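Local coordinates for protein TCR alpha chain (Gallus gallus, PDB 6LIR) that forms the alpha half of the chicken alpha-beta T-cell receptor, pairing with the beta chain and probably recognising peptide antigen presented by MHC molecules, at residues Val107-Thr112 / His163-Leu168; Ser116-Thr121 / Met130-Asp135; Glu139-Ser144 / Ala182-Phe187. All blocks are in the same frame, centred on the assembly; numbering follows the deposited sequence.

Interaction 1 of 3, residues Val107-Thr112 / His163-Leu168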
loop_
_atom_site.group_PDB
_atom_site.type_symbol
_atom_site.label_atom_id
_atom_site.label_comp_id
_atom_site.label_asym_id
_atom_site.label_seq_id
_atom_site.Cartn_x
_atom_site.Cartn_y
_atom_site.Cartn_z
ATOM N N VAL A 107 -10.726 5.861 5.526
ATOM C CA VAL A 107 -11.702 5.690 6.595
ATOM C C VAL A 107 -11.088 6.246 7.869
ATOM O O VAL A 107 -10.075 5.730 8.357
ATOM C CB VAL A 107 -12.103 4.218 6.779
ATOM C CG1 VAL A 107 -13.057 4.065 7.961
ATOM C CG2 VAL A 107 -12.726 3.670 5.503
ATOM N N GLN A 108 -11.708 7.295 8.407
ATOM C CA GLN A 108 -11.175 7.997 9.563
ATOM C C GLN A 108 -11.804 7.464 10.835
ATOM O O GLN A 108 -13.023 7.606 11.023
ATOM C CB GLN A 108 -11.425 9.495 9.442
ATOM C CG GLN A 108 -10.603 10.162 8.354
ATOM C CD GLN A 108 -11.424 11.107 7.507
ATOM O OE1 GLN A 108 -11.281 11.147 6.285
ATOM N NE2 GLN A 108 -12.295 11.876 8.151
ATOM N N PRO A 109 -11.026 6.875 11.736
ATOM C CA PRO A 109 -11.581 6.416 13.012
ATOM C C PRO A 109 -11.991 7.587 13.889
ATOM O O PRO A 109 -11.538 8.721 13.721
ATOM C CB PRO A 109 -10.430 5.628 13.648
ATOM C CG PRO A 109 -9.426 5.411 12.545
ATOM C CD PRO A 109 -9.595 6.561 11.606
ATOM N N HIS A 110 -12.898 7.304 14.820
ATOM C CA HIS A 110 -13.306 8.316 15.783
ATOM C C HIS A 110 -12.254 8.381 16.871
ATOM O O HIS A 110 -11.795 7.352 17.371
ATOM C CB HIS A 110 -14.671 8.012 16.401
ATOM C CG HIS A 110 -15.307 9.202 17.056
ATOM N ND1 HIS A 110 -15.861 9.156 18.319
ATOM C CD2 HIS A 110 -15.463 10.477 16.626
ATOM C CE1 HIS A 110 -16.332 10.349 18.635
ATOM N NE2 HIS A 110 -16.103 11.169 17.626
ATOM N N ILE A 111 -11.845 9.589 17.210
ATOM C CA ILE A 111 -10.703 9.783 18.086
ATOM C C ILE A 111 -11.050 10.863 19.088
ATOM O O ILE A 111 -11.789 11.803 18.780
ATOM C CB ILE A 111 -9.421 10.163 17.310
ATOM C CG1 ILE A 111 -9.654 11.401 16.443
ATOM C CG2 ILE A 111 -8.910 8.985 16.493
ATOM C CD1 ILE A 111 -9.030 12.658 17.010
ATOM N N THR A 112 -10.536 10.706 20.296
ATOM C CA THR A 112 -10.560 11.772 21.267
ATOM C C THR A 112 -9.185 12.401 21.248
ATOM O O THR A 112 -8.195 11.704 21.513
ATOM C CB THR A 112 -10.853 11.227 22.651
ATOM O OG1 THR A 112 -9.770 10.389 23.063
ATOM C CG2 THR A 112 -12.140 10.411 22.617
ATOM N N HIS A 163 -9.340 -2.376 20.756
ATOM C CA HIS A 163 -8.476 -1.699 19.782
ATOM C C HIS A 163 -8.827 -0.215 19.698
ATOM O O HIS A 163 -9.817 0.157 19.061
ATOM C CB HIS A 163 -8.593 -2.365 18.418
ATOM C CG HIS A 163 -7.934 -3.707 18.346
ATOM N ND1 HIS A 163 -8.635 -4.865 18.090
ATOM C CD2 HIS A 163 -6.640 -4.073 18.495
ATOM C CE1 HIS A 163 -7.799 -5.889 18.083
ATOM N NE2 HIS A 163 -6.583 -5.435 18.325
ATOM N N GLU A 164 -8.006 0.630 20.324
ATOM C CA GLU A 164 -8.094 2.071 20.128
ATOM C C GLU A 164 -7.260 2.500 18.930
ATOM O O GLU A 164 -6.189 1.949 18.664
ATOM C CB GLU A 164 -7.613 2.846 21.356
ATOM C CG GLU A 164 -7.760 2.141 22.679
ATOM C CD GLU A 164 -7.039 2.878 23.792
ATOM O OE1 GLU A 164 -6.347 3.876 23.495
ATOM O OE2 GLU A 164 -7.170 2.466 24.963
ATOM N N ALA A 165 -7.737 3.529 18.240
ATOM C CA ALA A 165 -7.059 4.075 17.076
ATOM C C ALA A 165 -6.429 5.418 17.422
ATOM O O ALA A 165 -6.939 6.170 18.256
ATOM C CB ALA A 165 -8.022 4.237 15.895
ATOM N N SER A 166 -5.319 5.722 16.756
ATOM C CA SER A 166 -4.620 6.969 17.007
ATOM C C SER A 166 -3.832 7.346 15.766
ATOM O O SER A 166 -3.280 6.481 15.083
ATOM C CB SER A 166 -3.677 6.856 18.215
ATOM O OG SER A 166 -2.725 5.819 18.029
ATOM N N TYR A 167 -3.783 8.641 15.488
ATOM C CA TYR A 167 -3.018 9.156 14.369
ATOM C C TYR A 167 -1.584 9.394 14.811
ATOM O O TYR A 167 -1.316 9.704 15.975
ATOM C CB TYR A 167 -3.616 10.468 13.857
ATOM C CG TYR A 167 -4.794 10.312 12.926
ATOM C CD1 TYR A 167 -6.067 10.053 13.421
ATOM C CD2 TYR A 167 -4.637 10.439 11.549
ATOM C CE1 TYR A 167 -7.151 9.919 12.569
ATOM C CE2 TYR A 167 -5.710 10.311 10.695
ATOM C CZ TYR A 167 -6.964 10.047 11.207
ATOM O OH TYR A 167 -8.033 9.913 10.351
ATOM N N LEU A 168 -0.662 9.275 13.858
ATOM C CA LEU A 168 0.748 9.532 14.104
ATOM C C LEU A 168 1.312 10.252 12.894
ATOM O O LEU A 168 1.050 9.857 11.755
ATOM C CB LEU A 168 1.538 8.234 14.336
ATOM C CG LEU A 168 1.019 7.185 15.318
ATOM C CD1 LEU A 168 1.807 5.887 15.172
ATOM C CD2 LEU A 168 1.094 7.704 16.743
#

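Interaction 2 of 3, residues Ser116-Thr121 / Met130-Asp135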
loop_
_atom_site.group_PDB
_atom_site.type_symbol
_atom_site.label_atom_id
_atom_site.label_comp_id
_atom_site.label_asym_id
_atom_site.label_seq_id
_atom_site.Cartn_x
_atom_site.Cartn_y
_atom_site.Cartn_z
ATOM N N SER A 116 0.172 15.232 21.405
ATOM C CA SER A 116 1.463 15.313 22.066
ATOM C C SER A 116 2.550 15.223 21.010
ATOM O O SER A 116 2.360 14.628 19.945
ATOM C CB SER A 116 1.653 14.200 23.097
ATOM O OG SER A 116 0.604 14.202 24.040
ATOM N N VAL A 117 3.675 15.857 21.303
ATOM C CA VAL A 117 4.820 15.895 20.410
ATOM C C VAL A 117 6.032 15.396 21.185
ATOM O O VAL A 117 6.184 15.701 22.373
ATOM C CB VAL A 117 5.032 17.314 19.839
ATOM C CG1 VAL A 117 6.318 17.397 19.084
ATOM C CG2 VAL A 117 3.883 17.674 18.906
ATOM N N TYR A 118 6.895 14.628 20.520
ATOM C CA TYR A 118 8.054 14.049 21.182
ATOM C C TYR A 118 9.232 14.019 20.223
ATOM O O TYR A 118 9.069 13.885 19.009
ATOM C CB TYR A 118 7.803 12.613 21.670
ATOM C CG TYR A 118 6.538 12.403 22.466
ATOM C CD1 TYR A 118 6.487 12.703 23.821
ATOM C CD2 TYR A 118 5.399 11.891 21.864
ATOM C CE1 TYR A 118 5.331 12.502 24.551
ATOM C CE2 TYR A 118 4.241 11.689 22.584
ATOM C CZ TYR A 118 4.210 11.994 23.925
ATOM O OH TYR A 118 3.053 11.793 24.641
ATOM N N ARG A 119 10.424 14.105 20.797
ATOM C CA ARG A 119 11.666 13.971 20.056
ATOM C C ARG A 119 12.255 12.602 20.347
ATOM O O ARG A 119 12.278 12.159 21.499
ATOM C CB ARG A 119 12.670 15.054 20.447
ATOM C CG ARG A 119 12.616 16.295 19.591
ATOM C CD ARG A 119 12.604 17.539 20.455
ATOM N NE ARG A 119 13.796 17.645 21.295
ATOM C CZ ARG A 119 14.917 18.260 20.928
ATOM N NH1 ARG A 119 15.006 18.823 19.729
ATOM N NH2 ARG A 119 15.953 18.310 21.757
ATOM N N LEU A 120 12.744 11.943 19.307
ATOM C CA LEU A 120 13.317 10.620 19.453
ATOM C C LEU A 120 14.729 10.613 18.900
ATOM O O LEU A 120 15.055 11.344 17.960
ATOM C CB LEU A 120 12.492 9.558 18.713
ATOM C CG LEU A 120 10.970 9.589 18.827
ATOM C CD1 LEU A 120 10.368 8.427 18.043
ATOM C CD2 LEU A 120 10.548 9.537 20.277
ATOM N N THR A 121 15.554 9.749 19.472
ATOM C CA THR A 121 16.895 9.529 18.970
ATOM C C THR A 121 17.081 8.038 18.742
ATOM O O THR A 121 16.345 7.206 19.285
ATOM C CB THR A 121 17.952 10.058 19.949
ATOM O OG1 THR A 121 17.798 9.399 21.213
ATOM C CG2 THR A 121 17.792 11.566 20.145
ATOM N N MET A 130 14.077 12.315 15.290
ATOM C CA MET A 130 12.769 12.062 14.701
ATOM C C MET A 130 11.699 12.727 15.553
ATOM O O MET A 130 11.670 12.560 16.778
ATOM C CB MET A 130 12.502 10.558 14.593
ATOM C CG MET A 130 11.113 10.188 14.082
ATOM S SD MET A 130 10.900 10.440 12.309
ATOM C CE MET A 130 11.954 9.146 11.653
ATOM N N CYS A 131 10.825 13.480 14.908
ATOM C CA CYS A 131 9.740 14.161 15.597
ATOM C C CYS A 131 8.468 13.340 15.477
ATOM O O CYS A 131 8.041 13.012 14.369
ATOM C CB CYS A 131 9.541 15.571 15.044
ATOM S SG CYS A 131 8.424 16.663 15.963
ATOM N N LEU A 132 7.857 13.026 16.612
ATOM C CA LEU A 132 6.645 12.221 16.638
ATOM C C LEU A 132 5.484 13.032 17.205
ATOM O O LEU A 132 5.539 13.489 18.351
ATOM C CB LEU A 132 6.882 10.961 17.468
ATOM C CG LEU A 132 5.695 10.023 17.688
ATOM C CD1 LEU A 132 5.207 9.359 16.396
ATOM C CD2 LEU A 132 6.017 8.972 18.746
ATOM N N ILE A 133 4.428 13.189 16.408
ATOM C CA ILE A 133 3.176 13.800 16.841
ATOM C C ILE A 133 2.114 12.712 16.927
ATOM O O ILE A 133 1.859 12.011 15.940
ATOM C CB ILE A 133 2.738 14.932 15.893
ATOM C CG1 ILE A 133 3.879 15.930 15.681
ATOM C CG2 ILE A 133 1.510 15.639 16.447
ATOM C CD1 ILE A 133 4.661 15.706 14.396
ATOM N N THR A 134 1.478 12.584 18.091
ATOM C CA THR A 134 0.547 11.491 18.335
ATOM C C THR A 134 -0.805 12.002 18.816
ATOM O O THR A 134 -0.944 13.145 19.259
ATOM C CB THR A 134 1.088 10.507 19.386
ATOM O OG1 THR A 134 0.992 11.099 20.689
ATOM C CG2 THR A 134 2.530 10.168 19.113
ATOM N N ASP A 135 -1.790 11.098 18.751
ATOM C CA ASP A 135 -3.106 11.260 19.380
ATOM C C ASP A 135 -3.731 12.627 19.109
ATOM O O ASP A 135 -4.311 13.262 19.994
ATOM C CB ASP A 135 -3.007 10.984 20.878
ATOM C CG ASP A 135 -2.269 9.691 21.176
ATOM O OD1 ASP A 135 -2.786 8.616 20.808
ATOM O OD2 ASP A 135 -1.161 9.752 21.752
#

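Interaction 3 of 3, residues Glu139-Ser144 / Ala182-Phe187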
loop_
_atom_site.group_PDB
_atom_site.type_symbol
_atom_site.label_atom_id
_atom_site.label_comp_id
_atom_site.label_asym_id
_atom_site.label_seq_id
_atom_site.Cartn_x
_atom_site.Cartn_y
_atom_site.Cartn_z
ATOM N N GLU A 139 -7.697 17.144 11.170
ATOM C CA GLU A 139 -8.131 18.427 10.633
ATOM C C GLU A 139 -7.722 19.606 11.503
ATOM O O GLU A 139 -7.761 20.748 11.033
ATOM C CB GLU A 139 -9.649 18.438 10.434
ATOM C CG GLU A 139 -10.453 18.443 11.720
ATOM C CD GLU A 139 -10.656 17.050 12.285
ATOM O OE1 GLU A 139 -11.169 16.939 13.419
ATOM O OE2 GLU A 139 -10.292 16.066 11.603
ATOM N N LYS A 140 -7.321 19.362 12.749
ATOM C CA LYS A 140 -6.934 20.435 13.652
ATOM C C LYS A 140 -5.426 20.568 13.821
ATOM O O LYS A 140 -4.969 21.585 14.354
ATOM C CB LYS A 140 -7.568 20.226 15.032
ATOM C CG LYS A 140 -9.084 20.290 15.057
ATOM C CD LYS A 140 -9.582 20.281 16.495
ATOM C CE LYS A 140 -11.096 20.211 16.571
ATOM N NZ LYS A 140 -11.564 20.299 17.983
ATOM N N LEU A 141 -4.645 19.585 13.382
ATOM C CA LEU A 141 -3.203 19.656 13.553
ATOM C C LEU A 141 -2.595 20.529 12.467
ATOM O O LEU A 141 -2.958 20.433 11.292
ATOM C CB LEU A 141 -2.579 18.260 13.518
ATOM C CG LEU A 141 -1.063 18.225 13.731
ATOM C CD1 LEU A 141 -0.716 18.365 15.208
ATOM C CD2 LEU A 141 -0.456 16.953 13.148
ATOM N N ASP A 142 -1.655 21.380 12.867
ATOM C CA ASP A 142 -0.988 22.294 11.949
ATOM C C ASP A 142 0.482 21.908 11.869
ATOM O O ASP A 142 1.243 22.124 12.818
ATOM C CB ASP A 142 -1.151 23.749 12.380
ATOM C CG ASP A 142 -0.599 24.720 11.353
ATOM O OD1 ASP A 142 -1.082 24.700 10.200
ATOM O OD2 ASP A 142 0.322 25.493 11.693
ATOM N N LEU A 143 0.871 21.363 10.727
ATOM C CA LEU A 143 2.252 21.036 10.408
ATOM C C LEU A 143 2.647 21.815 9.165
ATOM O O LEU A 143 3.276 21.299 8.238
ATOM C CB LEU A 143 2.441 19.533 10.220
ATOM C CG LEU A 143 3.663 18.939 10.926
ATOM C CD1 LEU A 143 3.830 19.534 12.316
ATOM C CD2 LEU A 143 3.562 17.422 11.011
ATOM N N SER A 144 2.241 23.090 9.163
ATOM C CA SER A 144 2.463 23.981 8.029
ATOM C C SER A 144 3.944 24.156 7.738
ATOM O O SER A 144 4.353 24.203 6.573
ATOM C CB SER A 144 1.822 25.340 8.310
ATOM O OG SER A 144 2.108 25.744 9.639
ATOM N N ALA A 182 4.309 21.499 16.791
ATOM C CA ALA A 182 3.086 21.659 16.016
ATOM C C ALA A 182 2.138 22.574 16.777
ATOM O O ALA A 182 2.333 22.849 17.964
ATOM C CB ALA A 182 2.407 20.318 15.724
ATOM N N LYS A 183 1.121 23.060 16.073
ATOM C CA LYS A 183 0.024 23.793 16.694
ATOM C C LYS A 183 -1.283 23.052 16.449
ATOM O O LYS A 183 -1.527 22.559 15.344
ATOM C CB LYS A 183 -0.067 25.234 16.183
ATOM C CG LYS A 183 1.200 26.024 16.451
ATOM C CD LYS A 183 1.517 26.993 15.334
ATOM C CE LYS A 183 0.701 28.264 15.496
ATOM N NZ LYS A 183 1.227 29.378 14.666
ATOM N N HIS A 184 -2.116 22.967 17.485
ATOM C CA HIS A 184 -3.335 22.170 17.424
ATOM C C HIS A 184 -4.465 22.935 18.094
ATOM O O HIS A 184 -4.334 23.363 19.245
ATOM C CB HIS A 184 -3.138 20.808 18.105
ATOM C CG HIS A 184 -4.231 19.820 17.828
ATOM N ND1 HIS A 184 -5.494 19.935 18.367
ATOM C CD2 HIS A 184 -4.241 18.684 17.090
ATOM C CE1 HIS A 184 -6.239 18.922 17.963
ATOM N NE2 HIS A 184 -5.502 18.148 17.188
ATOM N N GLU A 185 -5.555 23.122 17.349
ATOM C CA GLU A 185 -6.743 23.819 17.829
ATOM C C GLU A 185 -7.158 23.323 19.206
ATOM O O GLU A 185 -7.428 22.133 19.396
ATOM C CB GLU A 185 -7.883 23.628 16.829
ATOM C CG GLU A 185 -9.134 24.436 17.128
ATOM C CD GLU A 185 -9.997 24.639 15.896
ATOM O OE1 GLU A 185 -9.980 25.754 15.332
ATOM O OE2 GLU A 185 -10.688 23.681 15.490
ATOM N N GLY A 186 -7.196 24.241 20.169
ATOM C CA GLY A 186 -7.607 23.926 21.518
ATOM C C GLY A 186 -6.505 23.424 22.418
ATOM O O GLY A 186 -6.790 23.030 23.558
ATOM N N PHE A 187 -5.260 23.408 21.944
ATOM C CA PHE A 187 -4.132 22.991 22.762
ATOM C C PHE A 187 -2.940 23.936 22.671
ATOM O O PHE A 187 -1.956 23.732 23.388
ATOM C CB PHE A 187 -3.712 21.558 22.397
ATOM C CG PHE A 187 -4.742 20.527 22.768
ATOM C CD1 PHE A 187 -4.668 19.860 23.980
ATOM C CD2 PHE A 187 -5.800 20.243 21.915
ATOM C CE1 PHE A 187 -5.622 18.918 24.332
ATOM C CE2 PHE A 187 -6.756 19.304 22.260
ATOM C CZ PHE A 187 -6.667 18.641 23.472
#

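Interaction 1 of 3, residues Val107-Thr112 / His163-Leu168
The ring of Y167 reaches across from strand 164-174 and meets the chain that leaves the variable domain at three points, Q108, P109 and I111. Its CG is anti to its own carbonyl carbon (chi1 -82°), which carries the hydroxyl towards the aliphatic part of the glutamine chain, where OH lies 3.3 Å from Q108 CG. P109 crosses the ring obliquely, its CD 4.3 Å from Y167 CE1, while I111 comes to the ring's edge, near its plane, with its CG2 methyl 4.3 Å from Y167 CD1. A165, two residues before Y167, offers a small methyl that points at the proline: A165 CB and P109 CB are 3.6 Å apart. The same I111 methyl rests 3.9 Å from A165 O. Proline suits a linker because its ring stiffens the backbone while giving a compact apolar surface, and tyrosine is long enough to span the gap. The touching parts, 108-111 and 165-167, run 101° apart, so they pack crosswise instead of pairing. Q108 ends strand 97-108 of the V domain, bonded through its backbone to T10 and E12, and P109 and Y167 both also rest on V153 of strand 150-156, the neighbour of strand 164-174.

Interaction 2 of 3, residues Ser116-Thr121 / Met130-Asp135
Strands 116-121 and 128-134 run antiparallel, and their tightest part is the backbone. Six hydrogen bonds join S116 with T134, Y118 with L132 and L120 with M130, two to each pair; the straightest, from L132 N to Y118 O, spans 2.8 Å at 175° and lies in the carbonyl plane. In the non-hydrogen-bonded pair V117-I133 the CA atoms approach to 4.5 Å, and V117 CA makes a CA-H...O contact of 3.2 Å with L132 O.

The face bearing V117 and C131 is close-packed and apolar. V117 CG1, anti to its backbone N, meets C131 SG at 3.8 Å, while its CG2 lies alongside I133 CG1 at 3.7 Å. Branched side chains fit here because they fill the space next to the disulfide that C131 makes with C180. The solvent side is at the end of this face, where R119 is partly exposed, its guanidinium salt-bridged to D194 and E129.

On the sheet face that carries Y118, L132 and T134 the two strands' side chains touch each other less, because this face packs on the TCR beta chain: Y118 CD2 is 4.3 Å from L132 CD2. T134 OG1 stands at the ring's edge, 3.8 Å from Y118 CE2, and hydrogen-bonds D135 OD2 at 2.8 Å. An alanine at T134 would lose that hydroxyl and methyl, and would probably leave the D135 carboxylate less firmly placed for its salt bridge to R186 of the beta chain. The phenol OH of Y118 bonds E133 of the beta chain, and L120, M130 and L132 also pack there. A hairpin with its second strand disulfide-linked to C180 and its outer face on the partner chain is characteristic of immunoglobulin-like constant domains in T-cell receptors.

Interaction 3 of 3, residues Glu139-Ser144 / Ala182-Phe187
A short antiparallel strand pair, 141-142 with 181-184, forms one side of the small second sheet of the constant domain, the sheet that packs against the hairpin sheet containing strand 128-134. Its shortest bond runs from D142 N to K183 O, 2.7 Å and nearly along the C=O axis but bent at the hydrogen (139°); the return bond from K183 N to D142 O and the one from E185 N to K140 O are both weak at 3.4 Å, so the pairing rests mainly on one short bond.

On the inward face L141 CD1 sits 3.7 Å from A182 CB, and L143 CD1 reaches the same methyl at 3.8 Å. The small alanine leaves room for both leucines, which also touch I133. H184, with its CG anti to the backbone N (chi1 -167°), lays its ring beside L141 and under K140. K140 CB stands over one ring face, 3.8 Å from the centroid, a CH-pi contact displaced from the ring centre. The imidazole is fixed at two points: ND1 donates to E185 O at 3.1 Å, from above that carbonyl's plane, while NE2 bonds S137 N.

Outside, the lysine chain of K140 runs extended and crosses E185 at about a right angle, so its methylenes brush OE2. G186 follows in the turn, at phi 87°, where a CB would crowd the preceding carbonyl O, and F187 N bonds H184 O to close it. The D142 and K183 side chains run alongside each other, and D142 OD2 accepts from S144 OG. Since ND1 donates to E185 O and NE2 meets a backbone N-H, the histidine is probably neutral with its proton on ND1, while the nearby K140, E185, D142 and K183 charges attract only at longer range and leave the outer side polar.

Interaction 2 is the most buried of the three, a regular strand pairing whose apolar face holds the disulfide cysteine; interactions 1 and 3 are only partly buried. Interaction 1 joins the variable domain's exit to the constant domain by side-chain packing, interaction 3 pairs short strands through partly weak backbone bonds and carries charged outer side chains. Interactions 1 and 2 reach one sheet, since strands 164-174 and 128-134 are neighbours, and Y167 O lies 3.1 Å from D135 N, probably a hydrogen bond. Interaction 3 belongs to the other sheet and meets interaction 2 at I133. Interactions 1 and 3 do not touch.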